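Local coordinates for PILD processed protein (Shewanella oneidensis, PDB 4D40) that is a type IV pilin, a subunit that probably assembles into pilus fibres on the cell surface and serves in adhesion, at residues G28-S33 with F44-T49; T15-L20 with F53-K58; P40-S45 with A59-R64; G4-A9 with D67-L72. One frame throughout, in Å; residues are numbered along the deposited sequence.

Overall arrangement
All four contacts tie one four-stranded antiparallel sheet and its loops together or to helix 2-27, the compact plan of a type IV pilin headgroup. Contacts 1 and 2 are neighbours, with centres about 7 Å apart, and meet where Tyr46 packs on Phe55. Contacts 3 and 4 form a second pair, with centres about 9 Å apart, on the far side of the chain's centre from contact 2. There Ala59 N and Leu72 O make a probable backbone hydrogen bond. Contacts 1 and 3 use overlapping parts of strand 42-48, sharing Phe44 and Ser45. Contacts 2 and 4 lie on the same helix, centres about 17 Å apart. Contact 4 contains one cysteine of the disulfide Cys69-Cys86.

Contact 1 of 4, residues G28-S33 with F44-T49; sequences GLYPAS and FSYTPT
Residues 28-33 open the stretch between helix 2-27 and strand 42-48, the alpha-beta loop of type IV pilins. Tyr46 fastens this loop to the first strand of the sheet. Its CB starts toward residues 28-33. The first torsion sets CG anti to the backbone N (chi1 164°), and the ring then runs out to the loop. CD2 comes to 3.7 Å from Ser33 C. Further out, CE2 lies 3.2 Å from Pro31 O, which is at the ring edge, in its plane. CZ approaches Pro31 CG at 4.2 Å, and the proline ring crosses the tyrosine at about a right angle. At the tip, the hydroxyl donates to Pro31 O, with OH and O 2.7 Å apart. The acceptor is met in its carbonyl plane, on a lone pair, with a C=O...OH angle of 138°. The same OH touches Tyr30 CB at 3.3 Å. The Tyr30 ring leads away, and its own hydroxyl bonds to Glu21. Pro48 comes in beside the bond. Its backbone N lies over one face of the Tyr46 ring, while its CG rests 3.7 Å from Ala32 O. Leu20 of helix 2-27 and Leu57 of strand 55-61 also touch Tyr46. A phenylalanine here would lose the hydroxyl and would probably loosen the hold of the strand on the loop at Pro31. The chemistry is that of an apolar ring with one directed polar tip: the ring packs on Pro31 and on the backbone of Ser33, and the one hydrogen bond ties its tip to the loop carbonyl at Pro31.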
loop_
_atom_site.group_PDB
_atom_site.type_symbol
_atom_site.label_atom_id
_atom_site.label_comp_id
_atom_site.label_asym_id
_atom_site.label_seq_id
_atom_site.Cartn_x
_atom_site.Cartn_y
_atom_site.Cartn_z
ATOM N N GLY A 28 -5.443 17.819 -8.130
ATOM C CA GLY A 28 -5.925 17.213 -9.361
ATOM C C GLY A 28 -5.016 16.126 -9.891
ATOM O O GLY A 28 -5.283 15.557 -10.951
ATOM N N LEU A 29 -3.956 15.844 -9.136
ATOM C CA LEU A 29 -2.934 14.865 -9.497
ATOM C C LEU A 29 -2.391 14.210 -8.234
ATOM O O LEU A 29 -2.480 14.782 -7.154
ATOM C CB LEU A 29 -1.783 15.524 -10.256
ATOM C CG LEU A 29 -2.026 16.029 -11.676
ATOM C CD1 LEU A 29 -0.801 16.783 -12.155
ATOM C CD2 LEU A 29 -2.359 14.878 -12.617
ATOM N N TYR A 30 -1.820 13.020 -8.364
ATOM C CA TYR A 30 -1.121 12.407 -7.236
ATOM C C TYR A 30 0.281 12.994 -7.133
ATOM O O TYR A 30 0.812 13.504 -8.117
ATOM C CB TYR A 30 -1.078 10.885 -7.384
ATOM C CG TYR A 30 -2.438 10.254 -7.249
ATOM C CD1 TYR A 30 -3.108 10.262 -6.029
ATOM C CD2 TYR A 30 -3.061 9.659 -8.339
ATOM C CE1 TYR A 30 -4.359 9.687 -5.898
ATOM C CE2 TYR A 30 -4.314 9.084 -8.215
ATOM C CZ TYR A 30 -4.959 9.107 -6.996
ATOM O OH TYR A 30 -6.205 8.533 -6.878
ATOM N N PRO A 31 0.886 12.936 -5.933
ATOM C CA PRO A 31 2.210 13.531 -5.716
ATOM C C PRO A 31 3.358 12.720 -6.296
ATOM O O PRO A 31 3.215 11.524 -6.537
ATOM C CB PRO A 31 2.322 13.580 -4.191
ATOM C CG PRO A 31 1.452 12.471 -3.722
ATOM C CD PRO A 31 0.295 12.446 -4.676
ATOM N N ALA A 32 4.494 13.379 -6.487
ATOM C CA ALA A 32 5.681 12.731 -7.027
ATOM C C ALA A 32 6.227 11.676 -6.069
ATOM O O ALA A 32 6.848 10.703 -6.502
ATOM C CB ALA A 32 6.749 13.761 -7.326
ATOM N N SER A 33 6.007 11.880 -4.772
ATOM C CA SER A 33 6.509 10.966 -3.745
ATOM C C SER A 33 5.649 10.981 -2.490
ATOM O O SER A 33 4.841 11.882 -2.293
ATOM C CB SER A 33 7.951 11.326 -3.367
ATOM O OG SER A 33 8.024 12.618 -2.785
ATOM N N PHE A 44 7.552 -0.670 2.524
ATOM C CA PHE A 44 6.464 0.002 1.811
ATOM C C PHE A 44 6.987 0.918 0.710
ATOM O O PHE A 44 8.018 1.576 0.878
ATOM C CB PHE A 44 5.613 0.811 2.787
ATOM C CG PHE A 44 4.962 -0.018 3.853
ATOM C CD1 PHE A 44 3.721 -0.598 3.642
ATOM C CD2 PHE A 44 5.591 -0.222 5.070
ATOM C CE1 PHE A 44 3.119 -1.361 4.628
ATOM C CE2 PHE A 44 4.993 -0.977 6.055
ATOM C CZ PHE A 44 3.755 -1.553 5.830
ATOM N N SER A 45 6.275 0.957 -0.414
ATOM C CA SER A 45 6.656 1.815 -1.523
ATOM C C SER A 45 5.436 2.474 -2.149
ATOM O O SER A 45 4.337 1.927 -2.112
ATOM C CB SER A 45 7.419 1.017 -2.589
ATOM O OG SER A 45 6.604 -0.002 -3.160
ATOM N N TYR A 46 5.661 3.662 -2.700
ATOM C CA TYR A 46 4.665 4.415 -3.452
ATOM C C TYR A 46 5.213 4.683 -4.843
ATOM O O TYR A 46 6.299 5.259 -4.980
ATOM C CB TYR A 46 4.344 5.729 -2.747
ATOM C CG TYR A 46 3.618 6.745 -3.600
ATOM C CD1 TYR A 46 2.287 6.573 -3.912
ATOM C CD2 TYR A 46 4.260 7.893 -4.063
ATOM C CE1 TYR A 46 1.601 7.507 -4.680
ATOM C CE2 TYR A 46 3.576 8.843 -4.829
ATOM C CZ TYR A 46 2.244 8.630 -5.129
ATOM O OH TYR A 46 1.542 9.548 -5.885
ATOM N N THR A 47 4.470 4.257 -5.861
ATOM C CA THR A 47 4.858 4.446 -7.260
ATOM C C THR A 47 3.737 5.128 -8.029
ATOM O O THR A 47 2.756 4.480 -8.399
ATOM C CB THR A 47 5.189 3.104 -7.943
ATOM O OG1 THR A 47 6.181 2.411 -7.176
ATOM C CG2 THR A 47 5.726 3.320 -9.345
ATOM N N PRO A 48 3.875 6.440 -8.268
ATOM C CA PRO A 48 2.885 7.105 -9.115
ATOM C C PRO A 48 3.069 6.725 -10.570
ATOM O O PRO A 48 4.153 6.306 -10.976
ATOM C CB PRO A 48 3.177 8.588 -8.899
ATOM C CG PRO A 48 4.633 8.635 -8.603
ATOM C CD PRO A 48 4.950 7.363 -7.855
ATOM N N THR A 49 2.012 6.863 -11.355
ATOM C CA THR A 49 2.142 6.714 -12.787
ATOM C C THR A 49 2.852 7.937 -13.340
ATOM O O THR A 49 2.916 8.977 -12.687
ATOM C CB THR A 49 0.786 6.543 -13.464
ATOM O OG1 THR A 49 -0.030 7.687 -13.186
ATOM C CG2 THR A 49 0.103 5.300 -12.947
#

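Contact 2 of 4, residues T15-L20 with F53-K58; sequences TSAQAL and FGFSLK
Helix 15-20 and strand 55-58 run nearly antiparallel, at 155°, with their axes 10.0 Å apart at closest approach. The backbones come nearest at Ala17 and Leu57. No hydrogen bond crosses between the two segments; the contact is apolar. Its centre is a tip-to-tip meeting of Leu20 with Phe55 and Leu57. Leu20 CG is anti to the carbonyl carbon, and its CD1 methyl sits over the middle of one face of the Phe55 ring. This is a CH-pi contact, 3.7 Å from CD1 to the ring centroid and only 9° off the ring normal. Phe55 takes the crowded first torsion, with CG between the backbone N and the carbonyl carbon (chi1 70°), and this turns the ring face to Leu20 CD1. The same Leu20 CD1 also meets Leu57 CD1 at 3.8 Å. The Leu57 methyl reaches on to the helix backbone, with CD1 3.6 Å from Ala17 N. It touches Ser16 CB at 3.8 Å as well. The Ser16 hydroxyl turns back to bond Tyr12 O within the helix. Ala17 CB adds a lighter touch at the Phe55 ring, 4.2 Å from CZ. Tyr30 meets Phe55 edge-to-face, and Tyr46 touches both Leu20 and Leu57. The arrangement is typical of the type IV pilin fold, in which the helix packs along one face of an antiparallel sheet and their apolar side chains form the core.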
loop_
_atom_site.group_PDB
_atom_site.type_symbol
_atom_site.label_atom_id
_atom_site.label_comp_id
_atom_site.label_asym_id
_atom_site.label_seq_id
_atom_site.Cartn_x
_atom_site.Cartn_y
_atom_site.Cartn_z
ATOM N N THR A 15 -4.527 3.929 5.063
ATOM C CA THR A 15 -4.434 5.312 5.524
ATOM C C THR A 15 -3.496 6.087 4.592
ATOM O O THR A 15 -3.666 7.291 4.387
ATOM C CB THR A 15 -3.967 5.414 6.989
ATOM O OG1 THR A 15 -2.753 4.686 7.169
ATOM C CG2 THR A 15 -5.030 4.855 7.918
ATOM N N SER A 16 -2.536 5.390 3.994
ATOM C CA SER A 16 -1.662 6.022 3.009
ATOM C C SER A 16 -2.434 6.417 1.755
ATOM O O SER A 16 -2.234 7.510 1.222
ATOM C CB SER A 16 -0.506 5.099 2.645
ATOM O OG SER A 16 0.339 4.910 3.775
ATOM N N ALA A 17 -3.318 5.537 1.297
ATOM C CA ALA A 17 -4.138 5.827 0.122
ATOM C C ALA A 17 -5.076 6.996 0.406
ATOM O O ALA A 17 -5.377 7.794 -0.489
ATOM C CB ALA A 17 -4.946 4.594 -0.293
ATOM N N GLN A 18 -5.540 7.090 1.648
ATOM C CA GLN A 18 -6.465 8.157 2.037
ATOM C C GLN A 18 -5.761 9.513 2.012
ATOM O O GLN A 18 -6.339 10.532 1.621
ATOM C CB GLN A 18 -7.061 7.873 3.422
ATOM C CG GLN A 18 -8.009 6.675 3.415
ATOM C CD GLN A 18 -8.427 6.223 4.787
ATOM O OE1 GLN A 18 -7.924 6.707 5.801
ATOM N NE2 GLN A 18 -9.380 5.294 4.833
ATOM N N ALA A 19 -4.498 9.522 2.413
ATOM C CA ALA A 19 -3.709 10.742 2.359
ATOM C C ALA A 19 -3.454 11.153 0.905
ATOM O O ALA A 19 -3.478 12.340 0.576
ATOM C CB ALA A 19 -2.400 10.556 3.100
ATOM N N LEU A 20 -3.213 10.171 0.042
ATOM C CA LEU A 20 -2.993 10.445 -1.373
ATOM C C LEU A 20 -4.232 11.069 -2.013
ATOM O O LEU A 20 -4.099 11.950 -2.857
ATOM C CB LEU A 20 -2.594 9.167 -2.113
ATOM C CG LEU A 20 -1.191 8.644 -1.773
ATOM C CD1 LEU A 20 -1.029 7.216 -2.256
ATOM C CD2 LEU A 20 -0.110 9.542 -2.374
ATOM N N PHE A 53 -1.922 10.380 -12.678
ATOM C CA PHE A 53 -3.350 10.114 -12.488
ATOM C C PHE A 53 -3.622 8.765 -11.816
ATOM O O PHE A 53 -4.774 8.455 -11.488
ATOM C CB PHE A 53 -4.086 10.180 -13.828
ATOM C CG PHE A 53 -4.338 11.581 -14.309
ATOM C CD1 PHE A 53 -5.186 12.423 -13.610
ATOM C CD2 PHE A 53 -3.737 12.053 -15.467
ATOM C CE1 PHE A 53 -5.425 13.717 -14.056
ATOM C CE2 PHE A 53 -3.971 13.344 -15.915
ATOM C CZ PHE A 53 -4.822 14.174 -15.212
ATOM N N GLY A 54 -2.570 7.976 -11.608
ATOM C CA GLY A 54 -2.675 6.707 -10.907
ATOM C C GLY A 54 -1.518 6.484 -9.953
ATOM O O GLY A 54 -0.570 7.269 -9.933
ATOM N N PHE A 55 -1.596 5.420 -9.159
ATOM C CA PHE A 55 -0.474 5.004 -8.321
ATOM C C PHE A 55 -0.591 3.550 -7.901
ATOM O O PHE A 55 -1.649 2.934 -8.016
ATOM C CB PHE A 55 -0.367 5.877 -7.060
ATOM C CG PHE A 55 -1.477 5.656 -6.062
ATOM C CD1 PHE A 55 -1.456 4.577 -5.195
ATOM C CD2 PHE A 55 -2.545 6.542 -5.987
ATOM C CE1 PHE A 55 -2.468 4.377 -4.282
ATOM C CE2 PHE A 55 -3.553 6.349 -5.077
ATOM C CZ PHE A 55 -3.515 5.259 -4.218
ATOM N N SER A 56 0.513 3.024 -7.383
ATOM C CA SER A 56 0.527 1.730 -6.726
ATOM C C SER A 56 1.248 1.851 -5.396
ATOM O O SER A 56 2.397 2.298 -5.347
ATOM C CB SER A 56 1.216 0.680 -7.589
ATOM O OG SER A 56 1.378 -0.527 -6.859
ATOM N N LEU A 57 0.558 1.460 -4.329
ATOM C CA LEU A 57 1.168 1.316 -3.010
ATOM C C LEU A 57 1.452 -0.156 -2.794
ATOM O O LEU A 57 0.582 -0.992 -3.055
ATOM C CB LEU A 57 0.241 1.840 -1.908
ATOM C CG LEU A 57 0.150 3.350 -1.734
ATOM C CD1 LEU A 57 -1.073 3.716 -0.887
ATOM C CD2 LEU A 57 1.424 3.878 -1.095
ATOM N N LYS A 58 2.655 -0.494 -2.329
ATOM C CA LYS A 58 2.965 -1.892 -2.065
ATOM C C LYS A 58 3.561 -2.086 -0.690
ATOM O O LYS A 58 4.246 -1.209 -0.161
ATOM C CB LYS A 58 3.934 -2.458 -3.100
ATOM C CG LYS A 58 3.399 -2.439 -4.520
ATOM C CD LYS A 58 4.339 -3.168 -5.460
ATOM C CE LYS A 58 3.655 -3.510 -6.764
ATOM N NZ LYS A 58 3.373 -2.279 -7.535
#

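Contact 3 of 4, residues P40-S45 with A59-R64; sequences PYYSFS and AVPTNR
Strands 42-45 and 59-61 pair tightly through their backbones. Ser43 and Val60 are the hydrogen-bonded pair. Val60 N gives a straight bond to Ser43 O, 2.9 Å and 180°, and Ser43 N answers to Val60 O. Just past the strands, Thr62 N bonds Tyr41 O from above its carbonyl plane. Packing is close on the face that carries Tyr42, Phe44, Ala59 and Pro61. There Ala59 CB presses on Phe44 CE1 at 3.5 Å, and Tyr42 CE1 meets Pro61 CB at 3.8 Å, the two side chains crossing obliquely. Arg6, Ala9 and Leu13 of helix 2-27 touch this face. Together the strands form the beta hairpin that begins the antiparallel sheet of this pilin. The other face, with Ser43 and Val60, is looser and wetter: a water joins Ser43 OG to Val60 O, to which it donates. At the open end of the hairpin, away from its turn, side chains take over. Pro40 O accepts from Thr62 OG1 at 2.7 Å and from Arg64 NH1 at 3.2 Å. Both donors lie in its carbonyl plane, on lone pairs. Arg64 is exposed and poorly ordered, and its chain, extended from CG to NE, brings NH1 to the same oxygen.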
loop_
_atom_site.group_PDB
_atom_site.type_symbol
_atom_site.label_atom_id
_atom_site.label_comp_id
_atom_site.label_asym_id
_atom_site.label_seq_id
_atom_site.Cartn_x
_atom_site.Cartn_y
_atom_site.Cartn_z
ATOM N N PRO A 40 10.240 -4.035 10.561
ATOM C CA PRO A 40 11.055 -5.238 10.369
ATOM C C PRO A 40 10.383 -6.289 9.484
ATOM O O PRO A 40 11.058 -7.222 9.038
ATOM C CB PRO A 40 11.233 -5.768 11.792
ATOM C CG PRO A 40 11.042 -4.576 12.668
ATOM C CD PRO A 40 10.008 -3.745 11.987
ATOM N N TYR A 41 9.088 -6.119 9.224
ATOM C CA TYR A 41 8.282 -7.140 8.560
ATOM C C TYR A 41 7.836 -6.773 7.149
ATOM O O TYR A 41 7.619 -7.666 6.325
ATOM C CB TYR A 41 7.050 -7.442 9.405
ATOM C CG TYR A 41 7.398 -7.913 10.793
ATOM C CD1 TYR A 41 7.820 -9.212 11.007
ATOM C CD2 TYR A 41 7.306 -7.060 11.881
ATOM C CE1 TYR A 41 8.141 -9.659 12.268
ATOM C CE2 TYR A 41 7.627 -7.499 13.155
ATOM C CZ TYR A 41 8.042 -8.799 13.336
ATOM O OH TYR A 41 8.359 -9.258 14.591
ATOM N N TYR A 42 7.706 -5.480 6.873
ATOM C CA TYR A 42 7.307 -5.020 5.548
ATOM C C TYR A 42 8.077 -3.786 5.113
ATOM O O TYR A 42 8.392 -2.910 5.923
ATOM C CB TYR A 42 5.802 -4.696 5.492
ATOM C CG TYR A 42 4.905 -5.913 5.478
ATOM C CD1 TYR A 42 4.549 -6.525 4.284
ATOM C CD2 TYR A 42 4.404 -6.438 6.655
ATOM C CE1 TYR A 42 3.736 -7.645 4.268
ATOM C CE2 TYR A 42 3.594 -7.554 6.655
ATOM C CZ TYR A 42 3.258 -8.150 5.459
ATOM O OH TYR A 42 2.448 -9.258 5.460
ATOM N N SER A 43 8.353 -3.731 3.815
ATOM C CA SER A 43 8.920 -2.558 3.175
ATOM C C SER A 43 7.844 -1.948 2.301
ATOM O O SER A 43 7.281 -2.632 1.450
ATOM C CB SER A 43 10.149 -2.932 2.350
ATOM O OG SER A 43 11.126 -3.533 3.171
ATOM N N PHE A 44 7.552 -0.670 2.524
ATOM C CA PHE A 44 6.464 0.002 1.811
ATOM C C PHE A 44 6.987 0.918 0.710
ATOM O O PHE A 44 8.018 1.576 0.878
ATOM C CB PHE A 44 5.613 0.811 2.787
ATOM C CG PHE A 44 4.962 -0.018 3.853
ATOM C CD1 PHE A 44 3.721 -0.598 3.642
ATOM C CD2 PHE A 44 5.591 -0.222 5.070
ATOM C CE1 PHE A 44 3.119 -1.361 4.628
ATOM C CE2 PHE A 44 4.993 -0.977 6.055
ATOM C CZ PHE A 44 3.755 -1.553 5.830
ATOM N N SER A 45 6.275 0.957 -0.414
ATOM C CA SER A 45 6.656 1.815 -1.523
ATOM C C SER A 45 5.436 2.474 -2.149
ATOM O O SER A 45 4.337 1.927 -2.112
ATOM C CB SER A 45 7.419 1.017 -2.589
ATOM O OG SER A 45 6.604 -0.002 -3.160
ATOM N N ALA A 59 3.286 -3.261 -0.139
ATOM C CA ALA A 59 3.908 -3.732 1.089
ATOM C C ALA A 59 4.575 -5.064 0.800
ATOM O O ALA A 59 3.899 -6.069 0.573
ATOM C CB ALA A 59 2.882 -3.872 2.193
ATOM N N VAL A 60 5.904 -5.060 0.796
ATOM C CA VAL A 60 6.685 -6.246 0.465
ATOM C C VAL A 60 7.200 -6.891 1.735
ATOM O O VAL A 60 7.988 -6.278 2.450
ATOM C CB VAL A 60 7.878 -5.903 -0.451
ATOM C CG1 VAL A 60 8.707 -7.153 -0.752
ATOM C CG2 VAL A 60 7.391 -5.261 -1.738
ATOM N N PRO A 61 6.773 -8.131 2.014
ATOM C CA PRO A 61 7.274 -8.766 3.238
ATOM C C PRO A 61 8.777 -9.009 3.211
ATOM O O PRO A 61 9.345 -9.288 2.158
ATOM C CB PRO A 61 6.505 -10.090 3.285
ATOM C CG PRO A 61 6.139 -10.369 1.871
ATOM C CD PRO A 61 5.877 -9.026 1.258
ATOM N N THR A 62 9.407 -8.874 4.373
ATOM C CA THR A 62 10.800 -9.254 4.552
ATOM C C THR A 62 10.868 -10.758 4.777
ATOM O O THR A 62 9.841 -11.416 4.921
ATOM C CB THR A 62 11.434 -8.529 5.746
ATOM O OG1 THR A 62 10.809 -8.981 6.949
ATOM C CG2 THR A 62 11.264 -7.020 5.626
ATOM N N ASN A 63 12.078 -11.304 4.819
ATOM C CA ASN A 63 12.253 -12.722 5.122
ATOM C C ASN A 63 11.713 -13.073 6.512
ATOM O O ASN A 63 11.365 -14.222 6.782
ATOM C CB ASN A 63 13.729 -13.113 5.009
ATOM C CG ASN A 63 14.654 -12.116 5.680
ATOM O OD1 ASN A 63 14.212 -11.253 6.437
ATOM N ND2 ASN A 63 15.947 -12.229 5.403
ATOM N N ARG A 64 11.632 -12.068 7.381
ATOM C CA ARG A 64 11.142 -12.244 8.746
ATOM C C ARG A 64 9.619 -12.387 8.823
ATOM O O ARG A 64 9.071 -12.648 9.892
ATOM C CB ARG A 64 11.586 -11.063 9.610
ATOM C CG ARG A 64 13.091 -10.867 9.633
ATOM C CD ARG A 64 13.494 -9.605 10.368
ATOM N NE ARG A 64 14.847 -9.192 9.999
ATOM C CZ ARG A 64 15.138 -8.335 9.021
ATOM N NH1 ARG A 64 14.172 -7.769 8.301
ATOM N NH2 ARG A 64 16.405 -8.034 8.766
HETATM O O HOH W 1 10.740 -6.230 2.152
#

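Contact 4 of 4, residues G4-A9 with D67-L72; sequences GRRFDA and DPCGTL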
loop_
_atom_site.group_PDB
_atom_site.type_symbol
_atom_site.label_atom_id
_atom_site.label_comp_id
_atom_site.label_asym_id
_atom_site.label_seq_id
_atom_site.Cartn_x
_atom_site.Cartn_y
_atom_site.Cartn_z
ATOM N N GLY A 4 -1.701 -11.059 11.813
ATOM C CA GLY A 4 -1.949 -9.742 12.372
ATOM C C GLY A 4 -1.082 -8.674 11.731
ATOM O O GLY A 4 -1.535 -7.556 11.468
ATOM N N ARG A 5 0.175 -9.020 11.467
ATOM C CA ARG A 5 1.105 -8.075 10.871
ATOM C C ARG A 5 0.768 -7.787 9.407
ATOM O O ARG A 5 1.011 -6.684 8.920
ATOM C CB ARG A 5 2.536 -8.593 10.995
ATOM C CG ARG A 5 3.041 -8.601 12.424
ATOM C CD ARG A 5 4.529 -8.821 12.470
ATOM N NE ARG A 5 4.903 -10.157 12.017
ATOM C CZ ARG A 5 5.227 -11.172 12.816
ATOM N NH1 ARG A 5 5.229 -11.029 14.136
ATOM N NH2 ARG A 5 5.555 -12.343 12.287
ATOM N N ARG A 6 0.218 -8.781 8.713
ATOM C CA ARG A 6 -0.283 -8.578 7.356
ATOM C C ARG A 6 -1.414 -7.556 7.387
ATOM O O ARG A 6 -1.475 -6.649 6.558
ATOM C CB ARG A 6 -0.772 -9.896 6.745
ATOM C CG ARG A 6 -1.154 -9.794 5.262
ATOM C CD ARG A 6 -2.275 -10.761 4.898
ATOM N NE ARG A 6 -1.971 -12.127 5.290
ATOM C CZ ARG A 6 -2.877 -13.082 5.481
ATOM N NH1 ARG A 6 -4.170 -12.835 5.309
ATOM N NH2 ARG A 6 -2.487 -14.294 5.844
ATOM N N PHE A 7 -2.306 -7.699 8.360
ATOM C CA PHE A 7 -3.460 -6.814 8.443
ATOM C C PHE A 7 -3.024 -5.414 8.878
ATOM O O PHE A 7 -3.591 -4.415 8.421
ATOM C CB PHE A 7 -4.512 -7.387 9.396
ATOM C CG PHE A 7 -5.181 -8.649 8.893
ATOM C CD1 PHE A 7 -5.443 -8.838 7.541
ATOM C CD2 PHE A 7 -5.555 -9.644 9.778
ATOM C CE1 PHE A 7 -6.054 -9.991 7.087
ATOM C CE2 PHE A 7 -6.169 -10.805 9.329
ATOM C CZ PHE A 7 -6.421 -10.975 7.983
ATOM N N ASP A 8 -2.015 -5.340 9.745
ATOM C CA ASP A 8 -1.406 -4.059 10.109
ATOM C C ASP A 8 -0.875 -3.338 8.875
ATOM O O ASP A 8 -1.060 -2.133 8.713
ATOM C CB ASP A 8 -0.257 -4.251 11.102
ATOM C CG ASP A 8 -0.732 -4.581 12.502
ATOM O OD1 ASP A 8 -1.924 -4.364 12.814
ATOM O OD2 ASP A 8 0.108 -5.054 13.295
ATOM N N ALA A 9 -0.189 -4.082 8.016
ATOM C CA ALA A 9 0.351 -3.518 6.785
ATOM C C ALA A 9 -0.770 -3.029 5.877
ATOM O O ALA A 9 -0.673 -1.957 5.274
ATOM C CB ALA A 9 1.212 -4.550 6.067
ATOM N N ASP A 67 4.562 -14.914 5.342
ATOM C CA ASP A 67 3.124 -14.881 5.151
ATOM C C ASP A 67 2.737 -15.291 3.727
ATOM O O ASP A 67 3.349 -14.836 2.767
ATOM C CB ASP A 67 2.603 -13.486 5.460
ATOM C CG ASP A 67 1.123 -13.400 5.335
ATOM O OD1 ASP A 67 0.430 -13.763 6.307
ATOM O OD2 ASP A 67 0.660 -12.991 4.256
ATOM N N PRO A 68 1.711 -16.150 3.585
ATOM C CA PRO A 68 1.380 -16.706 2.265
ATOM C C PRO A 68 0.747 -15.722 1.271
ATOM O O PRO A 68 0.574 -16.085 0.106
ATOM C CB PRO A 68 0.400 -17.835 2.605
ATOM C CG PRO A 68 -0.199 -17.441 3.909
ATOM C CD PRO A 68 0.903 -16.760 4.656
ATOM N N CYS A 69 0.419 -14.509 1.702
ATOM C CA CYS A 69 -0.132 -13.519 0.781
ATOM C C CYS A 69 0.965 -12.727 0.081
ATOM O O CYS A 69 0.701 -11.983 -0.860
ATOM C CB CYS A 69 -1.084 -12.574 1.512
ATOM S SG CYS A 69 -2.590 -13.426 2.025
ATOM N N GLY A 70 2.200 -12.896 0.534
ATOM C CA GLY A 70 3.330 -12.251 -0.104
ATOM C C GLY A 70 3.189 -10.747 -0.170
ATOM O O GLY A 70 2.775 -10.098 0.794
ATOM N N THR A 71 3.519 -10.186 -1.324
ATOM C CA THR A 71 3.436 -8.745 -1.509
ATOM C C THR A 71 1.995 -8.292 -1.653
ATOM O O THR A 71 1.227 -8.854 -2.440
ATOM C CB THR A 71 4.236 -8.299 -2.740
ATOM O OG1 THR A 71 5.617 -8.620 -2.539
ATOM C CG2 THR A 71 4.092 -6.791 -2.967
ATOM N N LEU A 72 1.650 -7.261 -0.891
ATOM C CA LEU A 72 0.318 -6.678 -0.909
ATOM C C LEU A 72 0.363 -5.383 -1.690
ATOM O O LEU A 72 1.311 -4.621 -1.557
ATOM C CB LEU A 72 -0.172 -6.402 0.506
ATOM C CG LEU A 72 0.032 -7.518 1.519
ATOM C CD1 LEU A 72 -0.155 -6.963 2.920
ATOM C CD2 LEU A 72 -0.915 -8.670 1.258
#
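The Cys69-Cys86 disulfide closes the C-terminal loop region, the D-region of type IV pilins, and this contact ties its start to helix 2-27. In an Asx turn, Asp67 OD2 accepts from Cys69 N at 3.0 Å. A type I beta turn spans Asp67 to Gly70. Arg6 of the helix reaches into this loop. Its CG is anti to the backbone N (chi1 -173°), and the chain then bends at its second and third torsions. The guanidinium grips the carboxylate side-on with two nitrogens. NE bonds OD2 of Asp67 at 3.0 Å, and NH2 bonds OD1 of Asp67 at 3.0 Å, each on a syn lone pair. OD1 lies almost in the guanidinium plane and OD2 is tilted from it, since the two planes are 54° apart. Cys69 SG sits over the centre of one guanidinium face, 3.5 Å from Arg6 CZ. The sulfur is bonded to Cys86, whose backbone O accepts from Arg6 NH1. Nearer the helix backbone, Leu72 CD1 packs crosswise on Arg6 CG at 3.8 Å. The same methyl reaches Ala9 CB at 4.2 Å. Tyr42 of strand 42-48 touches Arg6. An alanine here would remove the guanidinium and with it the salt bridge to the buried Asp67, and would probably loosen the loop at the disulfide from the helix. The arginine charge beside it, and the Cys69 N-H on OD2, are likely to favour the ionised form of Asp67, and Arg6 links helix, turn and both ends of the disulfide at once.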